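Local coordinates for protein N-acetylgalactosaminyltransferase 7 (Homo sapiens, PDB 6IWR) that belongs to the glycosyltransferases, pairing a manganese-bearing GT-A fold domain with a ricin-type beta-trefoil lectin domain, at residues A[473-479]-A[589-595]; A[485-490]-A[508-512]; A[419-425]-A[467-471]; A[524-528]-A[545-549]; A[298-302]-A[405-409]. All coordinates share one frame. Residues are numbered along the deposited sequence.

Followed from the N terminus, the chain first closes contact 5, where the loop 298-302 of the glycosyltransferase domain meets helix 400-412. Helix 417-423 comes next and enters contact 3, closed by the extended segment 467-471 that leads into the lectin domain; contacts 5 and 3 touch, Arg424 NH1 hydrogen-bonding to Ser299 O. Contact 1 then opens at 473-479 and closes last, at 589-595, so that its long loop encloses both contact 2 (485-490 with 508-512) and contact 4 (524-528 with 545-549), which follow one another in series. Contact 1 thus joins the two ends of the beta-trefoil, contacts 2 and 4 tie strands within it, and contact 3 lies at its junction with the glycosyltransferase domain.

Contact 1: A[473-479]-A[589-595]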
# COMPACT_ATOMS: atom_id res chain seq x y z
N ASP A 473 24.25 18.08 2.01
CA ASP A 473 23.44 18.67 0.95
C ASP A 473 22.10 17.93 0.93
O ASP A 473 21.95 16.85 1.51
CB ASP A 473 24.19 18.57 -0.38
CG ASP A 473 23.81 19.65 -1.37
OD1 ASP A 473 22.68 20.16 -1.29
OD2 ASP A 473 24.64 19.98 -2.24
N TRP A 474 21.11 18.54 0.28
CA TRP A 474 19.80 17.92 0.17
C TRP A 474 19.14 18.42 -1.11
O TRP A 474 19.49 19.48 -1.64
CB TRP A 474 18.92 18.22 1.39
CG TRP A 474 18.61 19.68 1.55
CD1 TRP A 474 19.38 20.62 2.17
CD2 TRP A 474 17.47 20.37 1.06
NE1 TRP A 474 18.79 21.85 2.11
CE2 TRP A 474 17.60 21.73 1.43
CE3 TRP A 474 16.33 19.97 0.35
CZ2 TRP A 474 16.64 22.69 1.10
CZ3 TRP A 474 15.37 20.93 0.03
CH2 TRP A 474 15.53 22.27 0.41
N GLY A 475 18.17 17.65 -1.59
CA GLY A 475 17.38 18.08 -2.73
C GLY A 475 17.05 16.94 -3.68
O GLY A 475 17.13 15.76 -3.31
N GLU A 476 16.64 17.30 -4.90
CA GLU A 476 16.60 16.33 -5.99
C GLU A 476 18.02 15.86 -6.31
O GLU A 476 19.00 16.59 -6.11
CB GLU A 476 15.97 16.97 -7.23
CG GLU A 476 16.86 18.03 -7.89
CD GLU A 476 16.25 18.67 -9.12
OE1 GLU A 476 16.97 19.43 -9.80
OE2 GLU A 476 15.07 18.40 -9.44
N ILE A 477 18.12 14.64 -6.80
CA ILE A 477 19.36 14.13 -7.36
C ILE A 477 19.13 14.01 -8.85
O ILE A 477 18.56 13.02 -9.34
CB ILE A 477 19.78 12.80 -6.73
CG1 ILE A 477 19.98 12.99 -5.22
CG2 ILE A 477 21.08 12.32 -7.36
CD1 ILE A 477 20.34 11.71 -4.45
N ARG A 478 19.55 15.03 -9.58
CA ARG A 478 19.22 15.19 -10.99
C ARG A 478 20.42 14.81 -11.84
O ARG A 478 21.56 15.07 -11.47
CB ARG A 478 18.79 16.63 -11.27
CG ARG A 478 18.56 16.95 -12.73
CD ARG A 478 18.41 18.44 -12.90
NE ARG A 478 17.12 18.87 -12.38
CZ ARG A 478 16.03 19.09 -13.11
NH1 ARG A 478 14.90 19.48 -12.52
NH2 ARG A 478 16.06 18.92 -14.42
N GLY A 479 20.15 14.20 -12.99
CA GLY A 479 21.23 13.88 -13.92
C GLY A 479 21.76 15.15 -14.57
O GLY A 479 21.00 15.94 -15.14
N TRP A 589 26.04 13.98 -11.63
CA TRP A 589 24.80 14.26 -10.91
C TRP A 589 24.90 15.61 -10.24
O TRP A 589 25.99 16.02 -9.83
CB TRP A 589 24.51 13.23 -9.82
CG TRP A 589 24.46 11.86 -10.29
CD1 TRP A 589 25.50 10.99 -10.40
CD2 TRP A 589 23.30 11.15 -10.71
NE1 TRP A 589 25.06 9.77 -10.88
CE2 TRP A 589 23.71 9.85 -11.08
CE3 TRP A 589 21.94 11.49 -10.82
CZ2 TRP A 589 22.82 8.90 -11.55
CZ3 TRP A 589 21.06 10.54 -11.27
CH2 TRP A 589 21.51 9.27 -11.63
N GLU A 590 23.76 16.28 -10.08
CA GLU A 590 23.64 17.45 -9.23
C GLU A 590 22.66 17.17 -8.09
O GLU A 590 21.74 16.34 -8.21
CB GLU A 590 23.17 18.70 -9.99
CG GLU A 590 22.71 18.54 -11.42
CD GLU A 590 22.37 19.88 -12.06
OE1 GLU A 590 22.48 20.90 -11.37
OE2 GLU A 590 22.01 19.94 -13.26
N MET A 591 22.85 17.87 -6.97
CA MET A 591 21.87 17.85 -5.89
C MET A 591 21.40 19.27 -5.66
O MET A 591 22.13 20.11 -5.12
CB MET A 591 22.43 17.23 -4.61
CG MET A 591 21.36 16.81 -3.59
SD MET A 591 22.11 15.91 -2.20
CE MET A 591 20.83 14.76 -1.71
N ASN A 592 20.16 19.53 -6.04
CA ASN A 592 19.59 20.86 -6.01
C ASN A 592 18.51 20.90 -4.95
O ASN A 592 17.68 19.99 -4.86
CB ASN A 592 19.01 21.21 -7.38
CG ASN A 592 20.00 20.97 -8.46
OD1 ASN A 592 21.10 21.50 -8.40
ND2 ASN A 592 19.67 20.11 -9.42
N ASN A 593 18.54 21.95 -4.15
CA ASN A 593 17.47 22.16 -3.19
C ASN A 593 16.16 22.34 -3.93
O ASN A 593 16.08 23.08 -4.92
CB ASN A 593 17.70 23.39 -2.31
CG ASN A 593 18.93 23.27 -1.45
OD1 ASN A 593 19.49 24.28 -1.06
ND2 ASN A 593 19.35 22.04 -1.16
N ILE A 594 15.15 21.65 -3.46
CA ILE A 594 13.79 21.90 -3.91
C ILE A 594 13.10 22.74 -2.84
O ILE A 594 13.03 22.35 -1.67
CB ILE A 594 13.06 20.59 -4.17
CG1 ILE A 594 13.84 19.82 -5.22
CG2 ILE A 594 11.67 20.87 -4.68
CD1 ILE A 594 14.14 20.65 -6.44
N HIS A 595 12.64 23.91 -3.24
CA HIS A 595 11.98 24.84 -2.34
C HIS A 595 10.47 24.78 -2.55
O HIS A 595 9.99 24.84 -3.68
CB HIS A 595 12.48 26.27 -2.55
CG HIS A 595 13.67 26.62 -1.71
ND1 HIS A 595 14.56 25.67 -1.24
CD2 HIS A 595 14.12 27.81 -1.26
CE1 HIS A 595 15.51 26.27 -0.54
NE2 HIS A 595 15.27 27.57 -0.54
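The two ends of the ricin-type beta-trefoil meet here as an antiparallel ribbon, strand 476-479 running beside strand 589-592. Arg478 and Glu590 form a hydrogen-bonded pair with both backbone bonds made: Arg478 N to Glu590 O and Glu590 N to Arg478 O, each 2.9 Å. Two residues along, at the next such pair, Asn592 N donates to Glu476 O at 3.2 Å; Glu476 N to Asn592 O is weak. Glu476 OE1 accepts from Asn592 ND2 at 2.8 Å and from Arg478 NE at 2.6 Å (a salt bridge), and Glu476 OE2 from Arg478 NH1 at 3.3 Å; Arg478 NH2 serves Thr482 O. On the opposite face from Glu476 and Arg478, Ile477 packs against Met591 and touches Trp589, whose NE1 is satisfied by Leu566 O. Lys552 NZ serves Asp473 OD2 and Met591 O, while Asp473 OD1 accepts from Trp474 N (2.7 Å). Beyond Gly475, Asn593 CB lies 3.9 Å from the centroid of the Trp474 six-membered ring (CH-pi), and Asn593 ND2 donates weakly to Trp474 O at 2.6 Å.

Contact 2: A[485-490]-A[508-512]; sequences CIDSMG and NQLFR
A water joins the two segments: it donates to Ile486 O and to Gln509 O, each 2.6 Å away, bridging two carbonyls that, as acceptors, need a donor between them. Residues 485-487 are extended and end strand 484-487; Ser488 leaves it (phi/psi -74/-23), and Met489 (55/23) and Gly490 (67/0) turn with positive phi. In the partner segment, Asn508 (chi1 m) has 3-10 geometry, Gln509 (rotamer m, t) is near -105/22, and the chain extends again into strand 511-514. The touching parts run 117° apart end to end, with CA atoms nearest at Asp487-Gln509 (4.3 Å) and Ser488-Asn508 (5.1 Å). Ser488 N donates to Asn508 O at 2.8 Å, the direct hydrogen bond between the segments; Gln521 is a second donor to that carbonyl. Asp487, chi1 121° between wells, accepts at OD1 from Met489 N at 2.9 Å, an Asx turn. Phe511 (chi1 m, chi2 86°) points toward 485-490, its CZ 4.0 Å from Ile486 CG2 and its ring edge facing Ile486 O. Cys485, chi1 m, is disulfide-bonded to Cys502, and the Gln509 amide is held by Pro501 and His503. Within the beta-trefoil, the contact thus combines a hydrophobic side, Ile486 with Phe511, with backbone groups linked by one hydrogen bond and one water bridge.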
# COMPACT_ATOMS: atom_id res chain seq x y z
N CYS A 485 15.70 12.37 -12.76
CA CYS A 485 15.96 12.45 -11.33
C CYS A 485 15.90 11.04 -10.74
O CYS A 485 15.11 10.20 -11.19
CB CYS A 485 14.94 13.35 -10.61
SG CYS A 485 15.30 15.12 -10.68
N ILE A 486 16.75 10.78 -9.75
CA ILE A 486 16.56 9.57 -8.98
C ILE A 486 15.26 9.73 -8.24
O ILE A 486 14.93 10.83 -7.78
CB ILE A 486 17.74 9.29 -8.03
CG1 ILE A 486 19.05 9.16 -8.84
CG2 ILE A 486 17.46 8.03 -7.22
CD1 ILE A 486 20.31 8.83 -8.04
N ASP A 487 14.46 8.67 -8.19
CA ASP A 487 13.24 8.81 -7.42
C ASP A 487 12.78 7.47 -6.90
O ASP A 487 13.01 6.41 -7.50
CB ASP A 487 12.22 9.61 -8.24
CG ASP A 487 10.92 8.89 -8.51
OD1 ASP A 487 10.13 8.56 -7.59
OD2 ASP A 487 10.65 8.76 -9.70
N SER A 488 12.20 7.54 -5.71
CA SER A 488 12.03 6.37 -4.87
C SER A 488 10.92 5.46 -5.38
O SER A 488 10.90 4.27 -5.07
CB SER A 488 11.70 6.85 -3.46
OG SER A 488 11.97 5.84 -2.51
N MET A 489 9.99 6.01 -6.17
CA MET A 489 8.70 5.37 -6.40
C MET A 489 7.99 5.08 -5.08
O MET A 489 7.15 4.19 -5.00
CB MET A 489 8.84 4.07 -7.20
CG MET A 489 9.58 4.23 -8.49
SD MET A 489 8.97 5.64 -9.39
CE MET A 489 9.92 5.42 -10.90
N GLY A 490 8.34 5.81 -4.02
CA GLY A 490 7.81 5.50 -2.72
C GLY A 490 8.27 4.18 -2.14
O GLY A 490 7.86 3.84 -1.03
N ASN A 508 9.15 11.97 -3.23
CA ASN A 508 9.92 10.78 -3.58
C ASN A 508 11.11 11.07 -4.49
O ASN A 508 11.89 10.15 -4.77
CB ASN A 508 9.02 9.76 -4.26
CG ASN A 508 8.00 9.15 -3.34
OD1 ASN A 508 7.13 8.42 -3.79
ND2 ASN A 508 8.09 9.44 -2.04
N GLN A 509 11.25 12.31 -4.97
CA GLN A 509 12.43 12.72 -5.72
C GLN A 509 13.35 13.59 -4.89
O GLN A 509 14.17 14.33 -5.46
CB GLN A 509 12.03 13.44 -7.00
CG GLN A 509 11.47 12.52 -8.03
CD GLN A 509 11.22 13.23 -9.34
OE1 GLN A 509 11.45 14.44 -9.46
NE2 GLN A 509 10.77 12.48 -10.34
N LEU A 510 13.25 13.52 -3.57
CA LEU A 510 14.02 14.33 -2.64
C LEU A 510 14.92 13.44 -1.80
O LEU A 510 14.47 12.40 -1.30
CB LEU A 510 13.09 15.12 -1.73
CG LEU A 510 13.75 16.19 -0.89
CD1 LEU A 510 13.63 17.50 -1.65
CD2 LEU A 510 13.13 16.27 0.52
N PHE A 511 16.17 13.83 -1.64
CA PHE A 511 17.12 13.07 -0.82
C PHE A 511 17.97 14.03 -0.01
O PHE A 511 18.01 15.24 -0.26
CB PHE A 511 17.99 12.17 -1.69
CG PHE A 511 17.21 11.14 -2.46
CD1 PHE A 511 16.66 11.45 -3.70
CD2 PHE A 511 16.99 9.87 -1.92
CE1 PHE A 511 15.93 10.52 -4.40
CE2 PHE A 511 16.25 8.93 -2.61
CZ PHE A 511 15.73 9.25 -3.86
N ARG A 512 18.63 13.50 1.01
CA ARG A 512 19.63 14.26 1.73
C ARG A 512 20.82 13.36 2.00
O ARG A 512 20.67 12.15 2.18
CB ARG A 512 19.10 14.86 3.06
CG ARG A 512 18.40 13.86 3.95
CD ARG A 512 17.51 14.51 4.97
NE ARG A 512 17.84 13.99 6.28
CZ ARG A 512 17.30 12.90 6.81
NH1 ARG A 512 16.37 12.19 6.14
NH2 ARG A 512 17.69 12.51 8.02
O HOH W 1 15.66 13.30 -7.39

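Contact 3: A[419-425]-A[467-471]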
# COMPACT_ATOMS: atom_id res chain seq x y z
N TYR A 419 18.32 20.05 14.67
CA TYR A 419 18.04 18.64 14.42
C TYR A 419 16.79 18.47 13.56
O TYR A 419 16.76 17.61 12.68
CB TYR A 419 17.91 17.89 15.75
CG TYR A 419 19.15 18.04 16.59
CD1 TYR A 419 20.36 17.56 16.13
CD2 TYR A 419 19.12 18.71 17.81
CE1 TYR A 419 21.51 17.71 16.85
CE2 TYR A 419 20.27 18.86 18.55
CZ TYR A 419 21.47 18.36 18.06
OH TYR A 419 22.64 18.49 18.77
N PHE A 420 15.77 19.29 13.78
CA PHE A 420 14.57 19.17 12.96
C PHE A 420 14.86 19.50 11.50
O PHE A 420 14.37 18.81 10.58
CB PHE A 420 13.46 20.06 13.51
CG PHE A 420 12.24 20.07 12.66
CD1 PHE A 420 11.33 19.02 12.70
CD2 PHE A 420 12.03 21.10 11.77
CE1 PHE A 420 10.21 19.02 11.88
CE2 PHE A 420 10.93 21.10 10.94
CZ PHE A 420 10.02 20.07 10.99
N TYR A 421 15.68 20.53 11.26
CA TYR A 421 16.03 20.95 9.91
C TYR A 421 16.98 19.98 9.20
O TYR A 421 16.90 19.85 7.97
CB TYR A 421 16.60 22.36 9.96
CG TYR A 421 15.57 23.41 10.27
CD1 TYR A 421 14.29 23.34 9.71
CD2 TYR A 421 15.85 24.48 11.10
CE1 TYR A 421 13.33 24.28 9.97
CE2 TYR A 421 14.89 25.45 11.38
CZ TYR A 421 13.64 25.34 10.80
OH TYR A 421 12.68 26.29 11.07
N ALA A 422 17.85 19.29 9.94
CA ALA A 422 18.61 18.17 9.36
C ALA A 422 17.69 17.03 8.94
O ALA A 422 17.94 16.38 7.91
CB ALA A 422 19.65 17.66 10.35
N SER A 423 16.64 16.76 9.72
CA SER A 423 15.70 15.71 9.33
C SER A 423 14.82 16.15 8.17
O SER A 423 14.53 15.34 7.29
CB SER A 423 14.83 15.31 10.52
OG SER A 423 15.62 14.92 11.62
N ARG A 424 14.40 17.41 8.15
CA ARG A 424 13.50 17.92 7.12
C ARG A 424 14.06 19.23 6.58
O ARG A 424 13.53 20.32 6.84
CB ARG A 424 12.08 18.10 7.67
CG ARG A 424 11.62 16.90 8.47
CD ARG A 424 10.20 17.04 9.01
NE ARG A 424 9.25 16.61 7.98
CZ ARG A 424 8.29 15.72 8.18
NH1 ARG A 424 8.12 15.18 9.39
NH2 ARG A 424 7.50 15.40 7.16
N PRO A 425 15.15 19.16 5.80
CA PRO A 425 15.68 20.41 5.25
C PRO A 425 14.68 21.09 4.36
O PRO A 425 14.70 22.32 4.28
CB PRO A 425 16.91 19.97 4.45
CG PRO A 425 16.91 18.47 4.53
CD PRO A 425 15.63 17.99 5.06
N LEU A 467 20.14 11.87 17.98
CA LEU A 467 20.25 13.13 17.26
C LEU A 467 20.82 12.88 15.87
O LEU A 467 21.80 12.14 15.74
CB LEU A 467 21.14 14.09 18.02
CG LEU A 467 20.50 15.02 19.07
CD1 LEU A 467 19.08 14.54 19.40
CD2 LEU A 467 21.38 15.18 20.32
N PRO A 468 20.26 13.46 14.81
CA PRO A 468 20.74 13.13 13.46
C PRO A 468 21.94 13.96 13.10
O PRO A 468 22.07 15.10 13.56
CB PRO A 468 19.54 13.49 12.58
CG PRO A 468 18.99 14.73 13.25
CD PRO A 468 19.14 14.42 14.76
N PRO A 469 22.86 13.43 12.28
CA PRO A 469 23.96 14.25 11.78
C PRO A 469 23.46 15.40 10.90
O PRO A 469 22.42 15.30 10.25
CB PRO A 469 24.80 13.26 10.96
CG PRO A 469 24.44 11.92 11.48
CD PRO A 469 23.01 12.01 11.91
N LYS A 470 24.22 16.49 10.89
CA LYS A 470 23.95 17.61 10.00
C LYS A 470 23.93 17.11 8.56
O LYS A 470 24.47 16.05 8.27
CB LYS A 470 25.01 18.69 10.16
CG LYS A 470 24.94 19.43 11.47
CD LYS A 470 26.28 20.06 11.84
CE LYS A 470 26.95 19.26 12.95
NZ LYS A 470 27.94 20.05 13.73
N ASN A 471 23.29 17.86 7.66
CA ASN A 471 23.30 17.48 6.25
C ASN A 471 24.51 18.09 5.55
O ASN A 471 24.92 19.21 5.86
CB ASN A 471 22.03 17.96 5.55
CG ASN A 471 20.82 17.15 5.94
OD1 ASN A 471 20.91 15.93 6.13
ND2 ASN A 471 19.68 17.82 6.07
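Helix 417-423 ends against the extended, proline-rich segment 467-471 that leads into the lectin domain. Tyr419, chi1 m and chi2 -62°, presents one ring face to Leu467, whose CG stands 3.6 Å from the ring centroid and 13° off the normal, a CH-pi contact; Pro468 CD approaches Tyr419 CD1 at 3.6 Å. Pro468, its ring C-gamma endo, also meets Ala422, with CG 4.2 Å from Ala422 CB, and the short alanine side chain reaches Pro469 O at 3.6 Å. Ser423 in the m rotamer turns its OG back to Tyr419 O at 3.1 Å, bonding to its own helix while facing Pro468 CG. Asn471, chi1 m and chi2 -37°, directs ND2 to Ala422 O at 2.9 Å and against Pro425. Arg512 of the trefoil donates weakly to that same carbonyl. The segments thus meet through Tyr419 and Ala422 against Leu467 and Pro468, with Asn471 adding a polar contact: the one hydrogen bond across uses a carbonyl at the helix end, where a side-chain amide can serve as its donor.

Contact 4: A[524-528]-A[545-549]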
# COMPACT_ATOMS: atom_id res chain seq x y z
N GLN A 524 14.59 6.27 5.57
CA GLN A 524 15.35 5.26 4.86
C GLN A 524 16.70 5.74 4.37
O GLN A 524 16.95 6.92 4.28
CB GLN A 524 14.54 4.71 3.68
CG GLN A 524 13.11 4.35 4.01
CD GLN A 524 12.90 2.88 4.23
OE1 GLN A 524 12.85 2.10 3.30
NE2 GLN A 524 12.79 2.50 5.48
N CYS A 525 17.57 4.78 4.07
CA CYS A 525 18.86 5.03 3.43
C CYS A 525 19.03 4.22 2.16
O CYS A 525 18.44 3.15 1.99
CB CYS A 525 20.02 4.71 4.38
SG CYS A 525 20.08 5.80 5.67
N LEU A 526 19.82 4.76 1.23
CA LEU A 526 20.21 4.02 0.04
C LEU A 526 21.48 3.24 0.37
O LEU A 526 22.35 3.73 1.10
CB LEU A 526 20.47 4.92 -1.17
CG LEU A 526 19.58 6.10 -1.59
CD1 LEU A 526 19.12 5.97 -3.02
CD2 LEU A 526 18.39 6.25 -0.69
N THR A 527 21.56 2.03 -0.16
CA THR A 527 22.75 1.19 -0.03
C THR A 527 22.85 0.33 -1.28
O THR A 527 22.07 0.47 -2.22
CB THR A 527 22.71 0.34 1.24
OG1 THR A 527 23.75 -0.64 1.17
CG2 THR A 527 21.37 -0.37 1.37
N LYS A 528 23.83 -0.56 -1.29
CA LYS A 528 24.12 -1.40 -2.44
C LYS A 528 23.40 -2.73 -2.27
O LYS A 528 23.60 -3.43 -1.27
CB LYS A 528 25.62 -1.61 -2.60
CG LYS A 528 26.01 -2.44 -3.80
CD LYS A 528 26.19 -3.89 -3.41
CE LYS A 528 27.57 -4.12 -2.83
NZ LYS A 528 28.25 -5.22 -3.55
N PHE A 545 24.97 1.75 6.75
CA PHE A 545 25.02 2.25 5.38
C PHE A 545 25.67 3.64 5.30
O PHE A 545 25.28 4.47 4.48
CB PHE A 545 23.61 2.29 4.79
CG PHE A 545 22.83 1.05 5.05
CD1 PHE A 545 23.33 -0.18 4.69
CD2 PHE A 545 21.58 1.10 5.68
CE1 PHE A 545 22.60 -1.33 4.93
CE2 PHE A 545 20.85 -0.05 5.93
CZ PHE A 545 21.36 -1.26 5.54
N LYS A 546 26.66 3.89 6.17
CA LYS A 546 27.49 5.09 6.06
C LYS A 546 28.39 4.98 4.83
O LYS A 546 29.61 4.88 4.97
CB LYS A 546 28.34 5.29 7.32
CG LYS A 546 27.55 5.44 8.61
CD LYS A 546 28.29 4.79 9.79
CE LYS A 546 28.85 5.80 10.78
NZ LYS A 546 29.66 6.86 10.10
N GLU A 547 27.82 5.01 3.63
CA GLU A 547 28.60 4.48 2.52
C GLU A 547 28.58 5.33 1.25
O GLU A 547 28.90 4.82 0.17
CB GLU A 547 28.10 3.06 2.23
CG GLU A 547 26.65 3.00 1.81
CD GLU A 547 26.20 1.59 1.46
OE1 GLU A 547 26.07 0.74 2.39
OE2 GLU A 547 25.99 1.32 0.26
N TRP A 548 28.28 6.63 1.34
CA TRP A 548 28.26 7.50 0.17
C TRP A 548 29.06 8.76 0.46
O TRP A 548 29.05 9.28 1.58
CB TRP A 548 26.81 7.90 -0.24
CG TRP A 548 25.93 6.75 -0.57
CD1 TRP A 548 25.04 6.13 0.26
CD2 TRP A 548 25.86 6.04 -1.82
NE1 TRP A 548 24.41 5.09 -0.39
CE2 TRP A 548 24.89 5.01 -1.67
CE3 TRP A 548 26.52 6.19 -3.06
CZ2 TRP A 548 24.57 4.11 -2.71
CZ3 TRP A 548 26.19 5.30 -4.09
CH2 TRP A 548 25.22 4.28 -3.91
N GLN A 549 29.76 9.25 -0.54
CA GLN A 549 30.30 10.59 -0.46
C GLN A 549 29.96 11.34 -1.74
O GLN A 549 30.03 10.77 -2.83
CB GLN A 549 31.80 10.58 -0.20
CG GLN A 549 32.68 10.41 -1.39
CD GLN A 549 34.12 10.74 -1.05
OE1 GLN A 549 34.37 11.53 -0.14
NE2 GLN A 549 35.06 10.14 -1.76
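Phe545 lays one face of its ring over the methyl group of Thr527, CG2 standing 4.0 Å from the ring centroid and 18° off the normal, a CH-pi contact; Cys525 CB flanks the same ring, 4.1 Å from Phe545 CD2. Phe545 itself has positive phi (63°), and Lys546 after it is the centre of an inverse gamma turn, so the chain bends sharply before strand 548-551 begins. That bend brings Phe545, Glu547 and Trp548 to strand 524-529, with the segments about 80° apart from end to end. Beside the Phe545 packing, Thr527 OG1 donates to Glu547 OE1 at 3.0 Å; the other carboxylate oxygen of Glu547 is bound by His559. Trp548 then presents its indole edge, and NE1 donates to Leu526 O at 2.9 Å, a nearly straight hydrogen bond (164°), while Leu526 CB lies 4.5 Å from Trp548 CZ2. Cys525 is fixed further by its disulfide to Cys540, and Trp548 and Leu526 both pack on Leu519 of strand 519-521. A tryptophan reaching from a strand to a backbone carbonyl in the core probably corresponds to the QxW repeat of ricin-type beta-trefoil lectin domains, here with Lys546 at the Gln position, Lys546-Glu547-Trp548.

Contact 5: A[298-302]-A[405-409]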
# COMPACT_ATOMS: atom_id res chain seq x y z
N TRP A 298 13.25 13.26 15.36
CA TRP A 298 13.62 14.64 15.08
C TRP A 298 13.01 15.20 13.80
O TRP A 298 13.27 16.37 13.45
CB TRP A 298 15.14 14.75 15.11
CG TRP A 298 15.55 14.27 16.45
CD1 TRP A 298 16.11 13.06 16.77
CD2 TRP A 298 15.33 14.95 17.69
NE1 TRP A 298 16.28 12.97 18.14
CE2 TRP A 298 15.80 14.11 18.72
CE3 TRP A 298 14.77 16.19 18.02
CZ2 TRP A 298 15.75 14.48 20.04
CZ3 TRP A 298 14.73 16.56 19.35
CH2 TRP A 298 15.20 15.71 20.35
N SER A 299 12.20 14.42 13.10
CA SER A 299 11.24 14.95 12.13
C SER A 299 9.92 15.30 12.79
O SER A 299 9.02 15.83 12.12
CB SER A 299 11.01 13.95 11.00
OG SER A 299 11.11 12.64 11.49
N MET A 300 9.81 15.02 14.09
CA MET A 300 8.63 15.31 14.90
C MET A 300 7.48 14.36 14.59
O MET A 300 6.31 14.73 14.70
CB MET A 300 8.17 16.76 14.75
CG MET A 300 7.29 17.18 15.91
SD MET A 300 6.67 18.87 15.92
CE MET A 300 7.79 19.69 17.03
N LEU A 301 7.79 13.12 14.21
CA LEU A 301 6.79 12.08 14.16
C LEU A 301 6.59 11.48 15.55
O LEU A 301 7.56 11.20 16.27
CB LEU A 301 7.20 10.99 13.17
CG LEU A 301 7.36 11.51 11.75
CD1 LEU A 301 7.66 10.34 10.84
CD2 LEU A 301 6.12 12.32 11.30
N TRP A 302 5.33 11.30 15.91
CA TRP A 302 4.96 10.70 17.18
C TRP A 302 5.57 9.31 17.34
O TRP A 302 5.54 8.51 16.41
CB TRP A 302 3.44 10.63 17.23
CG TRP A 302 2.93 9.75 18.28
CD1 TRP A 302 2.45 8.48 18.12
CD2 TRP A 302 2.84 10.04 19.67
NE1 TRP A 302 2.06 7.97 19.34
CE2 TRP A 302 2.30 8.92 20.30
CE3 TRP A 302 3.16 11.16 20.45
CZ2 TRP A 302 2.08 8.87 21.67
CZ3 TRP A 302 2.94 11.11 21.81
CH2 TRP A 302 2.40 9.97 22.40
N TYR A 405 4.61 21.97 11.99
CA TYR A 405 5.82 21.52 12.66
C TYR A 405 6.80 22.68 12.85
O TYR A 405 7.40 22.83 13.91
CB TYR A 405 6.47 20.39 11.87
CG TYR A 405 5.64 19.11 11.84
CD1 TYR A 405 4.65 18.88 12.79
CD2 TYR A 405 5.86 18.14 10.86
CE1 TYR A 405 3.90 17.72 12.76
CE2 TYR A 405 5.12 16.98 10.83
CZ TYR A 405 4.13 16.78 11.79
OH TYR A 405 3.39 15.64 11.78
N VAL A 406 6.93 23.53 11.83
CA VAL A 406 7.92 24.60 11.90
C VAL A 406 7.54 25.61 12.97
O VAL A 406 8.40 26.15 13.66
CB VAL A 406 8.08 25.28 10.54
CG1 VAL A 406 8.92 26.54 10.71
CG2 VAL A 406 8.73 24.32 9.55
N ARG A 407 6.25 25.93 13.08
CA ARG A 407 5.83 26.86 14.11
C ARG A 407 6.17 26.32 15.49
O ARG A 407 6.78 27.00 16.32
CB ARG A 407 4.33 27.16 13.98
CG ARG A 407 3.94 27.78 12.64
CD ARG A 407 2.46 28.07 12.58
NE ARG A 407 2.04 28.91 13.69
CZ ARG A 407 2.14 30.24 13.71
NH1 ARG A 407 2.69 30.89 12.69
NH2 ARG A 407 1.73 30.94 14.76
N VAL A 408 5.85 25.05 15.73
CA VAL A 408 6.14 24.48 17.03
C VAL A 408 7.62 24.53 17.32
O VAL A 408 8.04 24.96 18.41
CB VAL A 408 5.61 23.04 17.12
CG1 VAL A 408 5.96 22.44 18.49
CG2 VAL A 408 4.11 23.03 16.89
N VAL A 409 8.44 24.09 16.36
CA VAL A 409 9.88 23.98 16.59
C VAL A 409 10.49 25.35 16.83
O VAL A 409 11.30 25.54 17.75
CB VAL A 409 10.56 23.26 15.41
CG1 VAL A 409 12.08 23.50 15.43
CG2 VAL A 409 10.22 21.74 15.44
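Met300 and Tyr405 supply most of the surface covered in this apolar contact between the loop 298-302 and helix 400-412. Met300 sits at a positive-phi position (74/31) and extends with chi1 and chi2 both t, carrying its thioether to the helix. There SD lies 3.7 Å from Tyr405 CD1 and 4.6 Å from the centroid of the Tyr405 ring, 45° off its normal, an oblique Met-aromatic contact. The terminal methyl goes further: Met300 CE is 3.6 Å from Val408 CG1 and equally far from Val409 CG2, resting between residues one turn along the helix from Tyr405. Tyr405, chi1 m, turns back along the loop, one ring face lying against the Met300 carbonyl and its OH 4.3 Å from Leu301 CD2. No hydrogen bond crosses between the segments. The Tyr405 side chain is about 13 Å from the manganese ion. Met300 also packs on Phe357 and Tyr361 of helix 355-365, while Tyr405 leans on Phe420 of helix 417-423.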